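Local coordinates for protein HTH-type transcriptional regulator cbl (Escherichia coli K12, PDB 2FYI) that regulates transcription as a LysR-family DNA-binding factor, possibly an accessory regulator of the cys regulon, and is represented here by its cofactor-binding domain, at residues A[166-171]-A[177-182]; A[150-155]-A[172-177]; A[96-101]-A[111-116]; A[68-73]-A[85-90]. One frame throughout, in Å; residues are numbered along the deposited sequence. Where two conformers were deposited one is given.

Interaction 1: residues A[166-171]-A[177-182]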
# COMPACT_ATOMS: atom_id res chain seq x y z
N GLU A 166 8.82 -11.64 -6.61
CA GLU A 166 8.83 -11.92 -8.05
C GLU A 166 7.45 -11.83 -8.72
O GLU A 166 7.32 -11.49 -9.90
CB GLU A 166 9.48 -13.27 -8.33
CG GLU A 166 8.75 -14.44 -7.64
CD GLU A 166 9.31 -15.85 -7.96
OE1 GLU A 166 9.14 -16.76 -7.12
OE2 GLU A 166 9.90 -16.04 -9.04
N GLN A 167 6.40 -12.13 -7.96
CA GLN A 167 5.02 -12.19 -8.47
C GLN A 167 4.39 -10.84 -8.82
O GLN A 167 3.32 -10.79 -9.42
CB GLN A 167 4.26 -12.81 -7.35
CG GLN A 167 5.35 -13.28 -6.46
CD GLN A 167 5.05 -13.17 -5.03
OE1 GLN A 167 3.93 -12.90 -4.62
NE2 GLN A 167 6.03 -13.42 -4.23
N SER A 168 5.06 -9.74 -8.47
CA SER A 168 4.53 -8.41 -8.70
C SER A 168 4.83 -7.93 -10.09
O SER A 168 4.41 -6.87 -10.47
CB SER A 168 5.11 -7.43 -7.70
OG SER A 168 6.50 -7.51 -7.73
N SER A 169 5.59 -8.70 -10.84
CA SER A 169 5.82 -8.37 -12.23
C SER A 169 4.49 -8.49 -12.99
O SER A 169 4.18 -7.65 -13.86
CB SER A 169 6.85 -9.31 -12.85
OG SER A 169 6.24 -10.54 -13.16
N GLY A 170 3.73 -9.53 -12.66
CA GLY A 170 2.55 -9.92 -13.41
C GLY A 170 2.18 -8.99 -14.56
O GLY A 170 2.79 -9.03 -15.65
N GLU A 171 1.22 -8.11 -14.27
CA GLU A 171 0.43 -7.36 -15.28
C GLU A 171 0.92 -5.92 -15.59
O GLU A 171 1.57 -5.28 -14.74
CB GLU A 171 -1.06 -7.38 -14.88
CG GLU A 171 -1.32 -7.86 -13.42
CD GLU A 171 -0.95 -6.82 -12.34
OE1 GLU A 171 -0.32 -5.78 -12.65
OE2 GLU A 171 -1.30 -7.03 -11.15
N LEU A 177 11.74 -0.91 -17.23
CA LEU A 177 12.41 -1.56 -16.14
C LEU A 177 12.58 -3.00 -16.54
O LEU A 177 11.87 -3.49 -17.42
CB LEU A 177 11.57 -1.49 -14.88
CG LEU A 177 11.10 -0.13 -14.40
CD1 LEU A 177 10.50 -0.32 -13.03
CD2 LEU A 177 12.25 0.85 -14.36
N ILE A 178 13.50 -3.70 -15.88
CA ILE A 178 13.76 -5.11 -16.13
C ILE A 178 13.97 -5.84 -14.80
O ILE A 178 14.53 -5.26 -13.86
CB ILE A 178 14.96 -5.28 -17.10
CG1 ILE A 178 15.39 -6.74 -17.20
CG2 ILE A 178 16.12 -4.40 -16.68
CD1 ILE A 178 16.28 -7.03 -18.42
N ARG A 179 13.51 -7.08 -14.71
CA ARG A 179 13.71 -7.90 -13.51
C ARG A 179 14.94 -8.80 -13.64
O ARG A 179 15.03 -9.57 -14.57
CB ARG A 179 12.46 -8.73 -13.23
CG ARG A 179 11.44 -8.01 -12.38
CD ARG A 179 9.96 -8.28 -12.77
NE ARG A 179 9.05 -7.34 -12.09
CZ ARG A 179 8.67 -7.44 -10.80
NH1 ARG A 179 9.09 -8.47 -10.06
NH2 ARG A 179 7.87 -6.53 -10.26
N LEU A 180 15.90 -8.71 -12.74
CA LEU A 180 17.05 -9.61 -12.80
C LEU A 180 16.87 -10.71 -11.75
O LEU A 180 16.41 -10.45 -10.61
CB LEU A 180 18.35 -8.85 -12.58
CG LEU A 180 18.63 -7.63 -13.47
CD1 LEU A 180 19.97 -6.94 -13.22
CD2 LEU A 180 18.52 -8.06 -14.89
N ASP A 181 17.19 -11.95 -12.13
CA ASP A 181 16.89 -13.12 -11.32
C ASP A 181 17.89 -13.23 -10.17
O ASP A 181 19.09 -13.33 -10.41
CB ASP A 181 16.96 -14.37 -12.22
CG ASP A 181 16.85 -15.69 -11.44
OD1 ASP A 181 17.24 -15.74 -10.26
OD2 ASP A 181 16.38 -16.71 -12.01
N THR A 182 17.40 -13.22 -8.93
CA THR A 182 18.29 -13.35 -7.78
C THR A 182 17.90 -14.47 -6.83
O THR A 182 18.15 -14.39 -5.64
CB THR A 182 18.37 -12.04 -6.97
OG1 THR A 182 17.07 -11.69 -6.46
CG2 THR A 182 18.89 -10.91 -7.82
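The backbones of S169 and R179 come no nearer than 8.0 Å between their CA atoms, so the short 3-10 turn at 166-168 and the strand 177-180 are joined by one long arginine side chain rather than by main-chain pairing. R179 NH2 donates to S168 OG over 3.0 Å, with an N-H...O angle of 153°, and the oxygen sits 17° out of the guanidinium plane. S168 keeps its OG tucked between its backbone N and carbonyl carbon (chi1 53°), where the same oxygen also bonds A165 O; the hydroxyl is thus held by two partners. The methylene of S169 lies over one face of the guanidinium, near its rim, while the carbonyl O of E166 approaches NH1 obliquely without a hydrogen bond. NH2 has a second, charged partner in E174, which completes a salt bridge. With an alanine at R179, S168 OG would probably lose its donor and the E174 carboxylate would be left without its mate. The arrangement ties the loop between strands 161-165 and 177-180, both antiparallel neighbours of strand 79-94, back onto the second of them, within one alpha/beta subdomain of the periplasmic-binding-protein fold of LysR regulators.

Interaction 2: residues A[150-155]-A[172-177]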
# COMPACT_ATOMS: atom_id res chain seq x y z
N VAL A 150 4.88 1.33 -4.80
CA VAL A 150 5.77 2.39 -4.40
C VAL A 150 7.20 2.06 -4.89
O VAL A 150 7.84 2.88 -5.58
CB VAL A 150 5.70 2.62 -2.89
CG1 VAL A 150 6.77 3.60 -2.44
CG2 VAL A 150 4.37 3.15 -2.55
N ILE A 151 7.68 0.86 -4.60
CA ILE A 151 8.97 0.47 -5.11
C ILE A 151 9.08 0.71 -6.61
O ILE A 151 10.08 1.27 -7.07
CB ILE A 151 9.33 -0.97 -4.79
CG1 ILE A 151 9.28 -1.19 -3.28
CG2 ILE A 151 10.73 -1.28 -5.24
CD1 ILE A 151 9.43 -2.63 -2.84
N LYS A 152 8.08 0.31 -7.39
CA LYS A 152 8.19 0.54 -8.85
C LYS A 152 8.38 2.02 -9.19
O LYS A 152 9.23 2.37 -10.02
CB LYS A 152 7.01 -0.01 -9.63
CG LYS A 152 7.01 -1.51 -9.74
CD LYS A 152 5.58 -2.03 -9.84
CE LYS A 152 5.49 -3.56 -9.90
NZ LYS A 152 4.01 -3.96 -9.87
N THR A 153 7.61 2.89 -8.55
CA THR A 153 7.67 4.31 -8.85
C THR A 153 9.07 4.86 -8.61
O THR A 153 9.56 5.63 -9.43
CB THR A 153 6.62 5.05 -8.03
OG1 THR A 153 5.34 4.53 -8.39
CG2 THR A 153 6.65 6.55 -8.24
N TYR A 154 9.73 4.46 -7.52
CA TYR A 154 10.98 5.12 -7.17
C TYR A 154 12.16 4.55 -7.95
O TYR A 154 13.17 5.25 -8.16
CB TYR A 154 11.17 5.25 -5.64
CG TYR A 154 10.29 6.34 -5.20
CD1 TYR A 154 8.98 6.09 -4.79
CD2 TYR A 154 10.67 7.65 -5.36
CE1 TYR A 154 8.11 7.14 -4.47
CE2 TYR A 154 9.81 8.70 -5.07
CZ TYR A 154 8.54 8.45 -4.62
OH TYR A 154 7.69 9.52 -4.35
N VAL A 155 12.03 3.31 -8.42
CA VAL A 155 13.07 2.74 -9.25
C VAL A 155 12.99 3.44 -10.59
O VAL A 155 14.00 3.86 -11.17
CB VAL A 155 12.89 1.22 -9.44
CG1 VAL A 155 13.77 0.71 -10.57
CG2 VAL A 155 13.13 0.45 -8.11
N GLN A 172 0.60 -5.44 -16.79
CA GLN A 172 1.12 -4.17 -17.36
C GLN A 172 2.61 -3.97 -17.05
O GLN A 172 3.05 -2.84 -16.78
CB GLN A 172 0.30 -2.96 -16.89
CG GLN A 172 0.73 -1.61 -17.51
CD GLN A 172 -0.22 -0.45 -17.18
OE1 GLN A 172 -1.23 -0.63 -16.47
NE2 GLN A 172 0.09 0.75 -17.69
N GLU A 173 3.37 -5.07 -17.14
CA GLU A 173 4.74 -5.13 -16.63
C GLU A 173 5.65 -3.99 -17.13
O GLU A 173 5.63 -3.61 -18.31
CB GLU A 173 5.36 -6.53 -16.85
CG GLU A 173 5.28 -7.06 -18.28
CD GLU A 173 6.59 -6.86 -19.06
OE1 GLU A 173 6.77 -7.51 -20.11
OE2 GLU A 173 7.45 -6.05 -18.62
N GLU A 174 6.43 -3.47 -16.18
CA GLU A 174 7.21 -2.22 -16.24
C GLU A 174 7.84 -1.83 -17.59
O GLU A 174 8.68 -2.53 -18.14
CB GLU A 174 8.30 -2.32 -15.17
CG GLU A 174 7.81 -2.87 -13.79
CD GLU A 174 7.69 -4.41 -13.68
OE1 GLU A 174 6.97 -4.86 -12.77
OE2 GLU A 174 8.29 -5.16 -14.46
N GLU A 175 7.41 -0.67 -18.09
CA GLU A 175 7.87 -0.11 -19.38
C GLU A 175 9.36 -0.28 -19.72
O GLU A 175 9.73 -0.99 -20.65
CB GLU A 175 7.54 1.40 -19.42
CG GLU A 175 7.32 2.11 -18.01
CD GLU A 175 8.58 2.21 -17.06
OE1 GLU A 175 9.66 2.74 -17.44
OE2 GLU A 175 8.45 1.79 -15.88
N ASN A 176 10.19 0.42 -18.96
CA ASN A 176 11.62 0.50 -19.17
C ASN A 176 12.37 0.00 -17.96
O ASN A 176 13.47 0.47 -17.66
CB ASN A 176 12.06 1.95 -19.40
CG ASN A 176 11.43 2.54 -20.61
OD1 ASN A 176 12.06 2.59 -21.67
ND2 ASN A 176 10.19 2.99 -20.49
N LEU A 177 11.74 -0.91 -17.23
CA LEU A 177 12.41 -1.56 -16.14
C LEU A 177 12.58 -3.00 -16.54
O LEU A 177 11.87 -3.49 -17.42
CB LEU A 177 11.57 -1.49 -14.88
CG LEU A 177 11.10 -0.13 -14.40
CD1 LEU A 177 10.50 -0.32 -13.03
CD2 LEU A 177 12.25 0.85 -14.36
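V155 and L177 supply the close-packed end of this contact, where the helix and the incoming strand meet with their apolar branches. V155 CG1 lies 4.1 Å from L177 CD2, and the other leucine methyl, CD1, rests 4.2 Å from the carbonyl O of K152 one turn earlier. The valine places CG1 anti to its backbone N (chi1 166°), which turns that methyl outward to the leucine, and both residues are buried: L92 packs against L177, while P94 and I116 pack against V155. The helix concerned, 148-157, is the connection of a beta-alpha-beta crossover between strands 141-145 and 161-165, both of which run parallel to strand 115-118, as in the alpha/beta subdomains of periplasmic binding proteins. The helix also meets the second subunit, where Y154 OH bonds A25 O of that subunit. One helical turn before V155 the packing gives way to a looser, polar meeting. K152 extends its chain beyond CG and crosses the bent side chain of E174 at about a right angle, so that CE passes 3.5 Å from E174 OE1 while the charged NZ stays 4.2 Å from that oxygen, beyond a salt bridge. Each charge is instead engaged by the neighbouring loop and strand: NZ by S168 O, and OE1 by R179. Farther out, the exposed loop folds on itself, with N176 ND2 donating to E175 OE1 over 3.1 Å. That donor meets the carboxylate on its anti side, 15° out of plane.

Interaction 3: residues A[96-101]-A[111-116]; sequences DHPLTQ and AKWPLI
H97 is the first residue of the loop 96-101 to meet the indole of W113, in one alpha/beta subdomain of this periplasmic-binding-protein-like fold, where W113 stands in the turn between helix 107-110 and strand 115-118. The imidazole has CG anti to the backbone N (chi1 -166°), beside its own carbonyl carbon, and this brings ND1 within range of the following backbone: L99 N donates to it over 3.0 Å in a nearly straight bond of 175°, close to the ring plane. That bond fixes the rotation of the ring, whose CE1 hangs over the six-membered ring of the tryptophan, with centroids 4.5 Å apart and planes at 57°, an oblique pair. P98 follows and reaches CH2 of the indole with its CB and CG, crossing at a slant. L99 then slides past the tryptophan in the opposite sense and lays CD1 over the same face as H97, 4.0 Å from the centroid of the five-membered ring, a CH-pi contact. I161 of strand 161-165 touches H97, L99 and W113 alike. Replacing W113 by an alanine would probably open a gap and leave H97 and L99 without the ring face they lie over, and P98 without its apolar neighbour. T100 closes the turn: its backbone N, at 2.7 Å, and its OG1, at 2.6 Å, both donate to the carbonyl O of H97.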
# COMPACT_ATOMS: atom_id res chain seq x y z
N ASP A 96 18.84 0.44 -18.58
CA ASP A 96 20.23 0.60 -18.93
C ASP A 96 21.17 0.70 -17.72
O ASP A 96 22.20 1.36 -17.79
CB ASP A 96 20.40 1.77 -19.93
CG ASP A 96 20.42 1.28 -21.49
OD1 ASP A 96 19.82 0.20 -21.84
OD2 ASP A 96 21.03 1.98 -22.38
N HIS A 97 20.83 -0.01 -16.64
CA HIS A 97 21.55 0.07 -15.37
C HIS A 97 22.79 -0.82 -15.38
O HIS A 97 22.76 -1.95 -15.89
CB HIS A 97 20.59 -0.31 -14.24
CG HIS A 97 21.08 0.05 -12.87
ND1 HIS A 97 22.06 -0.67 -12.21
CD2 HIS A 97 20.70 1.03 -12.02
CE1 HIS A 97 22.28 -0.13 -11.03
NE2 HIS A 97 21.47 0.91 -10.88
N PRO A 98 23.89 -0.31 -14.82
CA PRO A 98 25.13 -1.08 -14.59
C PRO A 98 24.87 -2.57 -14.20
O PRO A 98 25.54 -3.47 -14.72
CB PRO A 98 25.81 -0.30 -13.45
CG PRO A 98 25.30 1.13 -13.59
CD PRO A 98 24.00 1.10 -14.36
N LEU A 99 23.89 -2.82 -13.33
CA LEU A 99 23.64 -4.16 -12.87
C LEU A 99 23.21 -5.12 -13.99
O LEU A 99 23.35 -6.35 -13.86
CB LEU A 99 22.64 -4.12 -11.72
CG LEU A 99 23.41 -3.70 -10.46
CD1 LEU A 99 22.52 -3.64 -9.23
CD2 LEU A 99 24.57 -4.62 -10.23
N THR A 100 22.71 -4.56 -15.08
CA THR A 100 22.28 -5.36 -16.22
C THR A 100 23.49 -5.75 -17.02
O THR A 100 23.41 -6.60 -17.91
CB THR A 100 21.33 -4.59 -17.18
OG1 THR A 100 22.05 -3.54 -17.84
CG2 THR A 100 20.18 -3.98 -16.45
N GLN A 101 24.60 -5.06 -16.72
CA GLN A 101 25.91 -5.32 -17.31
C GLN A 101 26.88 -6.05 -16.35
O GLN A 101 27.93 -6.50 -16.75
CB GLN A 101 26.56 -3.99 -17.73
CG GLN A 101 25.87 -3.28 -18.88
CD GLN A 101 25.66 -4.22 -20.06
OE1 GLN A 101 26.63 -4.72 -20.67
NE2 GLN A 101 24.39 -4.48 -20.38
N ALA A 111 25.07 -4.77 -2.92
CA ALA A 111 25.11 -3.99 -1.69
C ALA A 111 25.63 -2.56 -1.87
O ALA A 111 25.42 -1.69 -1.02
CB ALA A 111 25.88 -4.72 -0.62
N LYS A 112 26.30 -2.32 -3.00
CA LYS A 112 26.87 -1.03 -3.36
C LYS A 112 25.83 -0.00 -3.70
O LYS A 112 26.14 1.18 -3.64
CB LYS A 112 27.77 -1.16 -4.56
CG LYS A 112 28.86 -2.12 -4.29
CD LYS A 112 30.06 -1.85 -5.19
CE LYS A 112 31.06 -3.02 -5.18
NZ LYS A 112 31.41 -3.45 -3.77
N TRP A 113 24.61 -0.41 -4.06
CA TRP A 113 23.65 0.57 -4.59
C TRP A 113 22.57 0.94 -3.60
O TRP A 113 22.30 0.17 -2.67
CB TRP A 113 23.01 0.03 -5.84
CG TRP A 113 24.00 -0.44 -6.79
CD1 TRP A 113 24.73 -1.64 -6.75
CD2 TRP A 113 24.44 0.25 -7.92
NE1 TRP A 113 25.59 -1.69 -7.82
CE2 TRP A 113 25.44 -0.54 -8.55
CE3 TRP A 113 24.09 1.48 -8.47
CZ2 TRP A 113 26.06 -0.15 -9.69
CZ3 TRP A 113 24.73 1.88 -9.58
CH2 TRP A 113 25.70 1.06 -10.20
N PRO A 114 21.95 2.11 -3.79
CA PRO A 114 20.77 2.49 -2.97
C PRO A 114 19.62 1.47 -3.11
O PRO A 114 19.20 1.23 -4.21
CB PRO A 114 20.38 3.86 -3.57
CG PRO A 114 21.63 4.38 -4.16
CD PRO A 114 22.33 3.18 -4.72
N LEU A 115 19.13 0.87 -2.03
CA LEU A 115 18.02 -0.07 -2.18
C LEU A 115 16.67 0.53 -1.89
O LEU A 115 16.53 1.38 -0.98
CB LEU A 115 18.14 -1.24 -1.25
CG LEU A 115 19.28 -2.12 -1.67
CD1 LEU A 115 19.21 -3.44 -0.88
CD2 LEU A 115 19.22 -2.34 -3.19
N ILE A 116 15.68 0.06 -2.64
CA ILE A 116 14.32 0.42 -2.39
C ILE A 116 13.62 -0.89 -2.16
O ILE A 116 13.48 -1.70 -3.06
CB ILE A 116 13.70 1.11 -3.59
CG1 ILE A 116 14.58 2.26 -4.03
CG2 ILE A 116 12.30 1.61 -3.27
CD1 ILE A 116 14.14 2.77 -5.34

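Interaction 4: residues A[68-73]-A[85-90]; sequences IASERL and FRWHHS
S70 OG is gripped by two groups: W87 NE1 donates to it over 3.1 Å, and T190 O forms a weak hydrogen bond with it. The contact lies where strand 79-94 passes between the two alpha/beta subdomains, as in the two-subdomain periplasmic-binding-protein fold of LysR cofactor-binding domains, and it joins that strand to the loop that follows strand 66-69. The N-H...O angle is 142°, and the serine oxygen stands at the edge of the indole, 11° out of its plane, so the buried N-H is satisfied. S70 turns its OG beside its backbone N (chi1 -69°), and its CB also approaches W87 CZ2, at 4.2 Å. Main-chain bonding of W87 with N189, and of A69 with W192, places both partners against the common neighbour, strand 189-196, whose V191 touches S70 and W87 alike. The indole is also positioned from its other end, by a histidine two residues further along the same strand. H89, whose NE2 bonds T123 O, offers one face of its imidazole to the tryptophan, with W87 CZ3 lying 3.5 Å above that ring plane, toward its rim.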
# COMPACT_ATOMS: atom_id res chain seq x y z
N ILE A 68 -4.26 -14.06 5.21
CA ILE A 68 -3.25 -14.45 4.21
C ILE A 68 -2.09 -13.48 4.19
O ILE A 68 -2.26 -12.29 3.88
CB ILE A 68 -3.85 -14.52 2.80
CG1 ILE A 68 -4.93 -15.60 2.75
CG2 ILE A 68 -2.76 -14.79 1.80
CD1 ILE A 68 -6.10 -15.27 1.81
N ALA A 69 -0.91 -13.99 4.52
CA ALA A 69 0.30 -13.17 4.59
C ALA A 69 1.54 -14.04 4.56
O ALA A 69 1.45 -15.27 4.69
CB ALA A 69 0.29 -12.33 5.84
N SER A 70 2.70 -13.42 4.38
CA SER A 70 3.97 -14.18 4.40
C SER A 70 4.60 -14.20 5.78
O SER A 70 5.48 -14.98 6.03
CB SER A 70 4.99 -13.61 3.40
OG SER A 70 4.62 -13.82 2.04
N GLU A 71 4.16 -13.33 6.67
CA GLU A 71 4.80 -13.20 7.96
C GLU A 71 3.84 -13.48 9.11
O GLU A 71 2.62 -13.39 8.95
CB GLU A 71 5.40 -11.80 8.12
CG GLU A 71 6.33 -11.37 6.97
CD GLU A 71 7.72 -12.09 7.01
OE1 GLU A 71 8.12 -12.62 8.08
OE2 GLU A 71 8.41 -12.09 5.95
N ARG A 72 4.39 -13.87 10.25
CA ARG A 72 3.64 -13.91 11.50
C ARG A 72 2.39 -14.75 11.58
O ARG A 72 1.56 -14.42 12.40
CB ARG A 72 3.15 -12.50 11.89
CG ARG A 72 4.20 -11.45 12.03
CD ARG A 72 4.04 -10.80 13.37
NE ARG A 72 4.75 -9.52 13.48
CZ ARG A 72 4.43 -8.58 14.38
NH1 ARG A 72 3.42 -8.77 15.24
NH2 ARG A 72 5.11 -7.43 14.41
N LEU A 73 2.16 -15.78 10.77
CA LEU A 73 0.90 -16.49 10.92
C LEU A 73 1.24 -17.86 11.35
O LEU A 73 0.49 -18.51 12.08
CB LEU A 73 0.05 -16.56 9.63
CG LEU A 73 -0.60 -15.28 9.08
CD1 LEU A 73 -1.46 -15.53 7.86
CD2 LEU A 73 -1.39 -14.58 10.15
N PHE A 85 1.91 -21.14 -1.27
CA PHE A 85 2.97 -21.39 -2.24
C PHE A 85 4.25 -20.70 -1.79
O PHE A 85 4.23 -19.91 -0.84
CB PHE A 85 2.56 -20.92 -3.64
CG PHE A 85 2.24 -19.47 -3.69
CD1 PHE A 85 3.26 -18.53 -3.85
CD2 PHE A 85 0.93 -19.03 -3.51
CE1 PHE A 85 2.97 -17.17 -3.86
CE2 PHE A 85 0.62 -17.65 -3.52
CZ PHE A 85 1.65 -16.72 -3.69
N ARG A 86 5.37 -21.00 -2.46
CA ARG A 86 6.64 -20.32 -2.19
C ARG A 86 7.05 -19.30 -3.24
O ARG A 86 6.64 -19.36 -4.39
CB ARG A 86 7.75 -21.29 -1.89
CG ARG A 86 7.47 -21.99 -0.62
CD ARG A 86 8.06 -23.35 -0.62
NE ARG A 86 9.22 -23.39 0.26
CZ ARG A 86 10.49 -23.21 -0.10
NH1 ARG A 86 10.84 -22.98 -1.39
NH2 ARG A 86 11.43 -23.27 0.84
N TRP A 87 7.84 -18.31 -2.81
CA TRP A 87 8.24 -17.23 -3.69
C TRP A 87 9.53 -16.58 -3.28
O TRP A 87 9.94 -16.67 -2.12
CB TRP A 87 7.17 -16.18 -3.73
CG TRP A 87 6.93 -15.52 -2.44
CD1 TRP A 87 6.05 -15.91 -1.49
CD2 TRP A 87 7.54 -14.31 -1.97
NE1 TRP A 87 6.07 -15.02 -0.44
CE2 TRP A 87 6.97 -14.03 -0.71
CE3 TRP A 87 8.51 -13.44 -2.48
CZ2 TRP A 87 7.35 -12.90 0.05
CZ3 TRP A 87 8.88 -12.32 -1.73
CH2 TRP A 87 8.30 -12.07 -0.48
N HIS A 88 10.16 -15.92 -4.25
CA HIS A 88 11.47 -15.30 -4.06
C HIS A 88 11.45 -13.84 -4.44
O HIS A 88 10.63 -13.40 -5.25
CB HIS A 88 12.48 -15.94 -4.99
CG HIS A 88 12.94 -17.28 -4.55
ND1 HIS A 88 14.08 -17.46 -3.79
CD2 HIS A 88 12.45 -18.52 -4.78
CE1 HIS A 88 14.26 -18.74 -3.56
NE2 HIS A 88 13.29 -19.41 -4.15
N HIS A 89 12.40 -13.09 -3.89
CA HIS A 89 12.57 -11.72 -4.34
C HIS A 89 13.32 -11.67 -5.65
O HIS A 89 14.19 -12.50 -5.93
CB HIS A 89 13.36 -10.92 -3.33
CG HIS A 89 12.65 -10.72 -2.03
ND1 HIS A 89 13.00 -11.40 -0.88
CD2 HIS A 89 11.61 -9.93 -1.71
CE1 HIS A 89 12.20 -11.02 0.09
NE2 HIS A 89 11.35 -10.12 -0.38
N SER A 90 13.00 -10.68 -6.46
CA SER A 90 13.88 -10.43 -7.56
C SER A 90 14.32 -8.96 -7.63
O SER A 90 13.89 -8.13 -6.83
CB SER A 90 13.34 -11.02 -8.87
OG SER A 90 12.23 -10.30 -9.35

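In the fold
Along the chain interaction 4 comes first, then interaction 3, after which interactions 2 and 1 interleave and share L177. Interactions 1, 2 and 3 gather in one subdomain: the centres of 1 and 2 are 9 Å apart, those of 2 and 3 14 Å, and those of 1 and 3 15 Å. Interactions 1, 3 and 4 all reach the same mixed sheet, while interaction 2 sets helix 148-157 against the loop that interaction 1 fastens. Interaction 4 lies on strand 79-94, the sheet neighbour of strand 177-180 in interaction 1. Its centre is about 16 Å from that of interaction 1 and about 24 Å from that of interaction 3. The set therefore runs from the strand linking the subdomains into one of them, consistent with a framework for a cofactor-binding cleft.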